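Local coordinates for protein beta-1,3-1,4-glucanase (Caldicellulosiruptor sp. F32, PDB 5H4R) that hydrolyses mixed-linkage beta-1,3-1,4-glucans as a family 5 glycoside hydrolase (lichenase), held here as an engineered variant in complex with cellotetraose, at residues A23-I28 with M391-R396; A31-P36 with K310-F315; I49-G54 with L375-L380. The protein carries 1 engineered substitution. All coordinates share one frame; numbering follows the deposited sequence.

Contact 1: residues A23-I28 with M391-R396; sequences AKIPEI and MMKYAR
A polar surface contact joins Y394 and K393, on the C-terminal helix 385-395, to the extended N-terminal segment 23-28 outside the barrel. The phenol oxygen of Y394 lies between two backbone groups. It donates to P26 O at 2.8 Å, on a lone pair in the carbonyl plane, and accepts the backbone N-H of I28, also at 2.8 Å and nearly straight at 166°. I28 packs over one face of the same ring: its CB sits 4.1 Å from the ring centroid as a CH-pi contact, and I28 CG1 approaches Y394 CE2 to 3.6 Å. K393 runs out extended, CG anti to the backbone N (chi1 -177°), and bends only at chi4. Its CD touches I25 CG2 at 3.8 Å. The K393 and E27 side chains cross at about a right angle, and K393 NZ forms a salt bridge to E27 OE2 at 3.2 Å, on the syn side but 32° out of the carboxylate plane. R348 of helix 336-352 packs on Y394. With donor and acceptor engaged on one hydroxyl, the phenol is matched to backbone atoms, while the ion pair, tilted and among exposed residues, probably adds only modestly.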
loop_
_atom_site.group_PDB
_atom_site.type_symbol
_atom_site.label_atom_id
_atom_site.label_comp_id
_atom_site.label_asym_id
_atom_site.label_seq_id
_atom_site.Cartn_x
_atom_site.Cartn_y
_atom_site.Cartn_z
ATOM N N ALA A 23 -4.510 20.331 -18.583
ATOM C CA ALA A 23 -4.192 19.061 -19.216
ATOM C C ALA A 23 -5.481 18.493 -19.778
ATOM O O ALA A 23 -6.585 18.915 -19.416
ATOM C CB ALA A 23 -3.545 18.080 -18.238
ATOM N N LYS A 24 -5.336 17.547 -20.688
ATOM C CA LYS A 24 -6.474 16.918 -21.345
ATOM C C LYS A 24 -6.541 15.469 -20.894
ATOM O O LYS A 24 -5.595 14.706 -21.118
ATOM C CB LYS A 24 -6.347 17.006 -22.868
ATOM C CG LYS A 24 -7.497 16.352 -23.636
ATOM C CD LYS A 24 -7.204 16.291 -25.124
ATOM C CE LYS A 24 -8.140 15.326 -25.842
ATOM N NZ LYS A 24 -7.770 15.145 -27.275
ATOM N N ILE A 25 -7.642 15.095 -20.255
ATOM C CA ILE A 25 -7.802 13.706 -19.819
ATOM C C ILE A 25 -8.133 12.853 -21.040
ATOM O O ILE A 25 -9.064 13.190 -21.781
ATOM C CB ILE A 25 -8.892 13.593 -18.761
ATOM C CG1 ILE A 25 -8.528 14.428 -17.525
ATOM C CG2 ILE A 25 -9.100 12.152 -18.377
ATOM C CD1 ILE A 25 -9.700 14.576 -16.509
ATOM N N PRO A 26 -7.430 11.749 -21.270
ATOM C CA PRO A 26 -7.660 10.967 -22.484
ATOM C C PRO A 26 -8.899 10.091 -22.375
ATOM O O PRO A 26 -9.341 9.720 -21.290
ATOM C CB PRO A 26 -6.395 10.107 -22.594
ATOM C CG PRO A 26 -5.982 9.905 -21.179
ATOM C CD PRO A 26 -6.300 11.208 -20.480
ATOM N N GLU A 27 -9.441 9.755 -23.542
ATOM C CA GLU A 27 -10.480 8.732 -23.645
ATOM C C GLU A 27 -9.806 7.372 -23.776
ATOM O O GLU A 27 -9.241 7.053 -24.830
ATOM C CB GLU A 27 -11.394 9.019 -24.834
ATOM C CG GLU A 27 -12.379 10.133 -24.576
ATOM C CD GLU A 27 -13.411 9.758 -23.524
ATOM O OE1 GLU A 27 -13.751 8.560 -23.425
ATOM O OE2 GLU A 27 -13.875 10.659 -22.794
ATOM N N ILE A 28 -9.880 6.576 -22.715
ATOM C CA ILE A 28 -9.177 5.295 -22.633
ATOM C C ILE A 28 -10.144 4.204 -23.066
ATOM O O ILE A 28 -11.267 4.122 -22.545
ATOM C CB ILE A 28 -8.669 5.012 -21.206
ATOM C CG1 ILE A 28 -7.789 6.134 -20.625
ATOM C CG2 ILE A 28 -7.927 3.655 -21.160
ATOM C CD1 ILE A 28 -6.361 6.105 -21.012
ATOM N N MET A 391 -8.090 9.941 -12.663
ATOM C CA MET A 391 -8.332 8.678 -11.989
ATOM C C MET A 391 -9.816 8.475 -11.767
ATOM O O MET A 391 -10.332 7.370 -11.947
ATOM C CB MET A 391 -7.559 8.637 -10.678
ATOM C CG MET A 391 -6.061 8.690 -10.915
ATOM S SD MET A 391 -5.118 8.306 -9.455
ATOM C CE MET A 391 -5.408 9.776 -8.454
ATOM N N MET A 392 -10.525 9.533 -11.375
ATOM C CA MET A 392 -11.926 9.352 -11.016
ATOM C C MET A 392 -12.767 8.967 -12.221
ATOM O O MET A 392 -13.801 8.298 -12.067
ATOM C CB MET A 392 -12.458 10.620 -10.369
ATOM C CG MET A 392 -11.805 10.939 -9.077
ATOM S SD MET A 392 -11.983 9.587 -7.887
ATOM C CE MET A 392 -10.683 10.071 -6.749
ATOM N N LYS A 393 -12.352 9.402 -13.415
ATOM C CA LYS A 393 -13.072 9.075 -14.637
ATOM C C LYS A 393 -13.182 7.573 -14.847
ATOM O O LYS A 393 -14.187 7.101 -15.385
ATOM C CB LYS A 393 -12.376 9.722 -15.828
ATOM C CG LYS A 393 -13.072 9.503 -17.160
ATOM C CD LYS A 393 -12.379 10.313 -18.257
ATOM C CE LYS A 393 -12.989 10.063 -19.636
ATOM N NZ LYS A 393 -14.415 10.468 -19.690
ATOM N N TYR A 394 -12.174 6.811 -14.414
ATOM C CA TYR A 394 -12.098 5.385 -14.698
ATOM C C TYR A 394 -12.120 4.495 -13.460
ATOM O O TYR A 394 -12.071 3.277 -13.606
ATOM C CB TYR A 394 -10.836 5.077 -15.527
ATOM C CG TYR A 394 -10.898 5.784 -16.873
ATOM C CD1 TYR A 394 -11.739 5.325 -17.847
ATOM C CD2 TYR A 394 -10.138 6.922 -17.138
ATOM C CE1 TYR A 394 -11.838 5.964 -19.090
ATOM C CE2 TYR A 394 -10.233 7.585 -18.376
ATOM C CZ TYR A 394 -11.071 7.094 -19.342
ATOM O OH TYR A 394 -11.202 7.722 -20.582
ATOM N N ALA A 395 -12.227 5.050 -12.254
ATOM C CA ALA A 395 -12.102 4.234 -11.050
ATOM C C ALA A 395 -13.321 3.366 -10.746
ATOM O O ALA A 395 -13.175 2.274 -10.172
ATOM C CB ALA A 395 -11.839 5.129 -9.838
ATOM N N ARG A 396 -14.528 3.831 -11.059
ATOM C CA ARG A 396 -15.712 3.114 -10.629
ATOM C C ARG A 396 -15.767 1.736 -11.261
ATOM O O ARG A 396 -16.106 0.740 -10.583
ATOM C CB ARG A 396 -16.972 3.922 -10.956
ATOM C CG ARG A 396 -18.238 3.362 -10.335
ATOM C CD ARG A 396 -19.480 4.028 -10.906
ATOM N NE ARG A 396 -19.725 3.587 -12.279
ATOM C CZ ARG A 396 -20.402 2.490 -12.611
ATOM N NH1 ARG A 396 -20.928 1.709 -11.675
ATOM N NH2 ARG A 396 -20.558 2.175 -13.888
ATOM O OXT ARG A 396 -15.523 1.567 -12.460
#

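Contact 2: residues A31-P36 with K310-F315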
loop_
_atom_site.group_PDB
_atom_site.type_symbol
_atom_site.label_atom_id
_atom_site.label_comp_id
_atom_site.label_asym_id
_atom_site.label_seq_id
_atom_site.Cartn_x
_atom_site.Cartn_y
_atom_site.Cartn_z
ATOM N N ALA A 31 -11.088 -2.942 -22.904
ATOM C CA ALA A 31 -12.229 -3.809 -22.652
ATOM C C ALA A 31 -12.148 -4.445 -21.266
ATOM O O ALA A 31 -11.076 -4.843 -20.807
ATOM C CB ALA A 31 -12.297 -4.897 -23.727
ATOM N N SER A 32 -13.290 -4.532 -20.585
ATOM C CA SER A 32 -13.323 -5.214 -19.297
ATOM C C SER A 32 -13.129 -6.716 -19.498
ATOM O O SER A 32 -13.619 -7.307 -20.463
ATOM C CB SER A 32 -14.639 -4.951 -18.559
ATOM O OG SER A 32 -14.638 -5.573 -17.270
ATOM N N ARG A 33 -12.383 -7.325 -18.588
ATOM C CA ARG A 33 -12.247 -8.763 -18.533
ATOM C C ARG A 33 -13.409 -9.356 -17.737
ATOM O O ARG A 33 -14.147 -8.650 -17.042
ATOM C CB ARG A 33 -10.912 -9.150 -17.884
ATOM C CG ARG A 33 -9.651 -8.602 -18.590
ATOM C CD ARG A 33 -9.474 -9.122 -19.991
ATOM N NE ARG A 33 -8.913 -10.463 -20.001
ATOM C CZ ARG A 33 -7.647 -10.719 -19.681
ATOM N NH1 ARG A 33 -6.818 -9.716 -19.319
ATOM N NH2 ARG A 33 -7.225 -11.967 -19.704
ATOM N N LYS A 34 -13.569 -10.668 -17.836
ATOM C CA LYS A 34 -14.545 -11.345 -16.988
ATOM C C LYS A 34 -14.058 -11.299 -15.554
ATOM O O LYS A 34 -12.937 -11.729 -15.266
ATOM C CB LYS A 34 -14.748 -12.787 -17.440
ATOM C CG LYS A 34 -15.739 -13.539 -16.594
ATOM C CD LYS A 34 -17.160 -12.990 -16.785
ATOM C CE LYS A 34 -18.217 -13.892 -16.136
ATOM N NZ LYS A 34 -18.159 -13.866 -14.641
ATOM N N ILE A 35 -14.876 -10.755 -14.664
ATOM C CA ILE A 35 -14.563 -10.660 -13.243
ATOM C C ILE A 35 -15.512 -11.595 -12.500
ATOM O O ILE A 35 -16.744 -11.448 -12.623
ATOM C CB ILE A 35 -14.691 -9.222 -12.711
ATOM C CG1 ILE A 35 -13.984 -8.199 -13.630
ATOM C CG2 ILE A 35 -14.167 -9.151 -11.270
ATOM C CD1 ILE A 35 -12.562 -8.523 -13.930
ATOM N N PRO A 36 -15.016 -12.606 -11.791
ATOM C CA PRO A 36 -15.937 -13.500 -11.082
ATOM C C PRO A 36 -16.828 -12.731 -10.124
ATOM O O PRO A 36 -16.403 -11.775 -9.472
ATOM C CB PRO A 36 -15.003 -14.466 -10.350
ATOM C CG PRO A 36 -13.764 -14.468 -11.228
ATOM C CD PRO A 36 -13.618 -13.082 -11.728
ATOM N N LYS A 310 -0.720 -10.639 -15.546
ATOM C CA LYS A 310 -0.294 -11.829 -14.824
ATOM C C LYS A 310 -1.066 -11.983 -13.516
ATOM O O LYS A 310 -1.399 -13.110 -13.116
ATOM C CB LYS A 310 1.213 -11.781 -14.551
ATOM C CG LYS A 310 2.096 -11.742 -15.801
ATOM C CD LYS A 310 2.010 -12.983 -16.615
ATOM C CE LYS A 310 1.080 -12.860 -17.830
ATOM N NZ LYS A 310 1.140 -14.097 -18.704
ATOM N N LEU A 311 -1.348 -10.862 -12.839
ATOM C CA LEU A 311 -2.140 -10.888 -11.609
ATOM C C LEU A 311 -3.585 -11.289 -11.885
ATOM O O LEU A 311 -4.194 -12.026 -11.094
ATOM C CB LEU A 311 -2.086 -9.528 -10.920
ATOM C CG LEU A 311 -0.754 -9.121 -10.298
ATOM C CD1 LEU A 311 -0.839 -7.716 -9.761
ATOM C CD2 LEU A 311 -0.310 -10.075 -9.188
ATOM N N TYR A 312 -4.161 -10.807 -12.987
ATOM C CA TYR A 312 -5.490 -11.265 -13.374
ATOM C C TYR A 312 -5.490 -12.774 -13.638
ATOM O O TYR A 312 -6.387 -13.495 -13.180
ATOM C CB TYR A 312 -5.976 -10.487 -14.595
ATOM C CG TYR A 312 -7.280 -10.993 -15.125
ATOM C CD1 TYR A 312 -8.477 -10.572 -14.575
ATOM C CD2 TYR A 312 -7.319 -11.932 -16.150
ATOM C CE1 TYR A 312 -9.682 -11.050 -15.046
ATOM C CE2 TYR A 312 -8.523 -12.431 -16.627
ATOM C CZ TYR A 312 -9.707 -11.983 -16.070
ATOM O OH TYR A 312 -10.910 -12.472 -16.564
ATOM N N ASP A 313 -4.459 -13.285 -14.327
ATOM C CA ASP A 313 -4.416 -14.705 -14.656
ATOM C C ASP A 313 -4.335 -15.562 -13.401
ATOM O O ASP A 313 -5.034 -16.579 -13.277
ATOM C CB ASP A 313 -3.217 -15.024 -15.552
ATOM C CG ASP A 313 -3.328 -14.445 -16.944
ATOM O OD1 ASP A 313 -4.416 -13.972 -17.331
ATOM O OD2 ASP A 313 -2.300 -14.490 -17.664
ATOM N N LYS A 314 -3.456 -15.194 -12.465
ATOM C CA LYS A 314 -3.195 -16.071 -11.327
ATOM C C LYS A 314 -4.264 -15.940 -10.249
ATOM O O LYS A 314 -4.624 -16.940 -9.606
ATOM C CB LYS A 314 -1.823 -15.763 -10.718
ATOM C CG LYS A 314 -1.460 -16.740 -9.616
ATOM C CD LYS A 314 0.008 -16.648 -9.164
ATOM C CE LYS A 314 0.285 -17.677 -8.090
ATOM N NZ LYS A 314 1.696 -17.651 -7.608
ATOM N N PHE A 315 -4.769 -14.725 -10.031
ATOM C CA PHE A 315 -5.620 -14.451 -8.877
ATOM C C PHE A 315 -7.026 -14.016 -9.274
ATOM O O PHE A 315 -7.973 -14.738 -8.979
ATOM C CB PHE A 315 -4.970 -13.399 -7.988
ATOM C CG PHE A 315 -3.634 -13.811 -7.434
ATOM C CD1 PHE A 315 -3.526 -14.906 -6.602
ATOM C CD2 PHE A 315 -2.497 -13.091 -7.734
ATOM C CE1 PHE A 315 -2.290 -15.289 -6.058
ATOM C CE2 PHE A 315 -1.266 -13.486 -7.208
ATOM C CZ PHE A 315 -1.177 -14.582 -6.381
HETATM O O HOH W 1 -4.461 -11.639 -18.899
#
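The phenol of Y312, on helix 298-316, reaches the backbone of K34 in the loop before helix 39-47 while R33 folds over its ring. CG of Y312 is anti to its backbone N (chi1 175°), and the ring lies against segment 31-36. At its tip Y312 OH donates a short hydrogen bond to K34 O at 2.5 Å, in the carbonyl plane and on a lone pair. R33 starts with CG anti to its carbonyl carbon and bends at chi2 and chi3, which place CD and NE. The chain lies over one ring face: R33 CB is 3.6 Å from Y312 CZ, and R33 NH2 comes down to 3.4 Å from Y312 CE2. The guanidinium is inclined to the ring, the planes 44° apart, so this is no flat stack. I35 takes the ring edge, I35 CD1 standing 4.0 Å from Y312 CE1. Beyond the ring, R33 NH2 donates to a water at 2.9 Å, and that water donates to D313 OD1 at 2.8 Å. R353 also touches both R33 and Y312. An alanine in place of Y312 would probably leave K34 O without this donor and R33 without the ring beneath its guanidinium. The buried phenol thus satisfies a main-chain carbonyl, whereas the R33 and D313 charges, 4.2 Å apart between R33 NH2 and D313 OD1, are beyond a salt bridge and joined through water, and their attraction is probably modest.

Contact 3: residues I49-G54 with L375-L380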
loop_
_atom_site.group_PDB
_atom_site.type_symbol
_atom_site.label_atom_id
_atom_site.label_comp_id
_atom_site.label_asym_id
_atom_site.label_seq_id
_atom_site.Cartn_x
_atom_site.Cartn_y
_atom_site.Cartn_z
ATOM N N ILE A 49 -11.119 3.495 -5.283
ATOM C CA ILE A 49 -9.804 4.068 -5.511
ATOM C C ILE A 49 -9.346 4.637 -4.178
ATOM O O ILE A 49 -10.152 5.172 -3.404
ATOM C CB ILE A 49 -9.812 5.139 -6.619
ATOM C CG1 ILE A 49 -8.367 5.605 -6.894
ATOM C CG2 ILE A 49 -10.729 6.305 -6.250
ATOM C CD1 ILE A 49 -8.200 6.254 -8.216
ATOM N N GLY A 50 -8.046 4.534 -3.925
ATOM C CA GLY A 50 -7.481 4.870 -2.641
ATOM C C GLY A 50 -6.481 6.003 -2.691
ATOM O O GLY A 50 -5.891 6.322 -3.728
ATOM N N TRP A 51 -6.280 6.588 -1.519
ATOM C CA TRP A 51 -5.326 7.669 -1.296
ATOM C C TRP A 51 -4.505 7.292 -0.079
ATOM O O TRP A 51 -5.077 6.973 0.964
ATOM C CB TRP A 51 -6.084 8.965 -1.078
ATOM C CG TRP A 51 -5.283 10.209 -0.884
ATOM C CD1 TRP A 51 -4.845 11.065 -1.859
ATOM C CD2 TRP A 51 -4.887 10.794 0.372
ATOM N NE1 TRP A 51 -4.178 12.138 -1.289
ATOM C CE2 TRP A 51 -4.186 11.993 0.075
ATOM C CE3 TRP A 51 -5.042 10.422 1.708
ATOM C CZ2 TRP A 51 -3.643 12.807 1.067
ATOM C CZ3 TRP A 51 -4.510 11.232 2.691
ATOM C CH2 TRP A 51 -3.821 12.418 2.367
ATOM N N ASN A 52 -3.179 7.261 -0.232
ATOM C CA ASN A 52 -2.280 6.998 0.877
ATOM C C ASN A 52 -1.974 8.281 1.636
ATOM O O ASN A 52 -1.592 9.285 1.034
ATOM C CB ASN A 52 -0.955 6.433 0.372
ATOM C CG ASN A 52 -0.970 4.934 0.104
ATOM O OD1 ASN A 52 -0.649 4.136 0.980
ATOM N ND2 ASN A 52 -1.229 4.552 -1.149
ATOM N N LEU A 53 -2.118 8.223 2.955
ATOM C CA LEU A 53 -1.588 9.219 3.892
ATOM C C LEU A 53 -0.079 8.976 4.029
ATOM O O LEU A 53 0.435 8.488 5.036
ATOM C CB LEU A 53 -2.326 9.095 5.216
ATOM C CG LEU A 53 -2.054 10.207 6.232
ATOM C CD1 LEU A 53 -2.614 11.529 5.759
ATOM C CD2 LEU A 53 -2.628 9.805 7.566
ATOM N N GLY A 54 0.637 9.274 2.945
ATOM C CA GLY A 54 2.035 8.935 2.874
ATOM C C GLY A 54 2.931 9.881 3.653
ATOM O O GLY A 54 2.627 11.058 3.872
ATOM N N LEU A 375 -2.577 16.492 -2.902
ATOM C CA LEU A 375 -3.253 17.404 -1.996
ATOM C C LEU A 375 -2.215 18.225 -1.229
ATOM O O LEU A 375 -1.361 17.656 -0.539
ATOM C CB LEU A 375 -4.123 16.602 -1.028
ATOM C CG LEU A 375 -4.882 17.472 -0.024
ATOM C CD1 LEU A 375 -5.900 18.393 -0.686
ATOM C CD2 LEU A 375 -5.550 16.546 1.001
ATOM N N ASP A 376 -2.290 19.556 -1.335
ATOM C CA ASP A 376 -1.485 20.418 -0.461
ATOM C C ASP A 376 -2.159 20.422 0.907
ATOM O O ASP A 376 -3.187 21.069 1.113
ATOM C CB ASP A 376 -1.360 21.829 -1.018
ATOM C CG ASP A 376 -0.468 22.718 -0.154
ATOM O OD1 ASP A 376 0.673 22.302 0.156
ATOM O OD2 ASP A 376 -0.897 23.815 0.238
ATOM N N ARG A 377 -1.592 19.683 1.857
ATOM C CA ARG A 377 -2.295 19.475 3.120
ATOM C C ARG A 377 -2.468 20.769 3.914
ATOM O O ARG A 377 -3.456 20.910 4.645
ATOM C CB ARG A 377 -1.577 18.411 3.938
ATOM C CG ARG A 377 -1.672 17.059 3.299
ATOM C CD ARG A 377 -1.069 16.001 4.184
ATOM N NE ARG A 377 -0.716 14.825 3.395
ATOM C CZ ARG A 377 -0.089 13.766 3.905
ATOM N NH1 ARG A 377 0.214 13.726 5.185
ATOM N NH2 ARG A 377 0.233 12.748 3.114
ATOM N N LYS A 378 -1.537 21.725 3.798
ATOM C CA LYS A 378 -1.629 22.939 4.601
ATOM C C LYS A 378 -2.821 23.807 4.186
ATOM O O LYS A 378 -3.413 24.491 5.035
ATOM C CB LYS A 378 -0.319 23.726 4.494
ATOM C CG LYS A 378 -0.215 24.933 5.418
ATOM C CD LYS A 378 1.217 25.464 5.443
ATOM C CE LYS A 378 1.482 26.406 6.624
ATOM N NZ LYS A 378 1.161 27.819 6.304
ATOM N N THR A 379 -3.161 23.820 2.894
ATOM C CA THR A 379 -4.252 24.645 2.382
ATOM C C THR A 379 -5.504 23.849 2.069
ATOM O O THR A 379 -6.564 24.450 1.853
ATOM C CB THR A 379 -3.826 25.363 1.095
ATOM O OG1 THR A 379 -3.495 24.392 0.096
ATOM C CG2 THR A 379 -2.639 26.282 1.359
ATOM N N LEU A 380 -5.377 22.527 1.998
ATOM C CA LEU A 380 -6.428 21.611 1.561
ATOM C C LEU A 380 -6.874 21.900 0.134
ATOM O O LEU A 380 -8.019 21.630 -0.252
ATOM C CB LEU A 380 -7.608 21.635 2.523
ATOM C CG LEU A 380 -7.241 21.178 3.929
ATOM C CD1 LEU A 380 -8.459 21.230 4.798
ATOM C CD2 LEU A 380 -6.638 19.774 3.965
#
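The first strand of the (beta/alpha)8 barrel, 50-53, and G54 meet the short hairpin formed by strands 375-376 and 381-382, with R377 as the main bridge. R377 extends from CG to NE and brings its guanidinium to G54, where R377 NH2 donates to G54 O at 3.0 Å. The carbonyl is met on a lone pair in its own plane, while the oxygen lies 24° out of the guanidinium plane and the N-H points at it with an angle of 145°. L53 is the centre of an inverse gamma turn, and its CD1 lies over one face of the guanidinium, offset toward the rim, 3.6 Å from R377 NH1. The indole of W51 approaches from another direction. Its CH2 is 4.1 Å from R377 NE, which lies near the indole plane at the ring edge, and the two planes stand 57° apart, so the groups do not stack. L375 crosses the indole at about a right angle, its CD2 4.2 Å from W51 CZ2. The buried polar ends have further partners: T56 OG1 bonds both R377 NH1 and G54 O, and D361 OD2 accepts from W51 NE1 and from the backbone N of L375. C77, V79 and M85 pack on R377 as well. A buried arginine charge is thus met by backbone and hydroxyl oxygens, with L53 over one face. G54 is about 7 Å from a bound glucose unit, and its neighbour N55 lines the glycan pocket. The contact belongs to a family 5 TIM barrel, in which the C-terminal ends of the parallel strands and the loops after them surround the substrate.

Overall arrangement
From the N terminus the chain first lays down 23-28 and 31-36, adjoining outer segments, then enters the first barrel strand within 49-54. Contact 2 closes first, when helix 298-316 returns to 31-36. Contact 3 follows, bringing 375-380, after the eighth strand, back to the first strand; contacts 2 and 3 therefore cross along the chain. Contact 1 closes last and encloses both. Contacts 1 and 3 touch through I49, which packs against M391, M392 and A395, whereas contacts 2 and 3 stay about 14 Å apart at their nearest atoms. Together they fasten the N-terminal segments to the C-terminal helix and to helix 298-316, and the 375-380 hairpin to the first barrel strand.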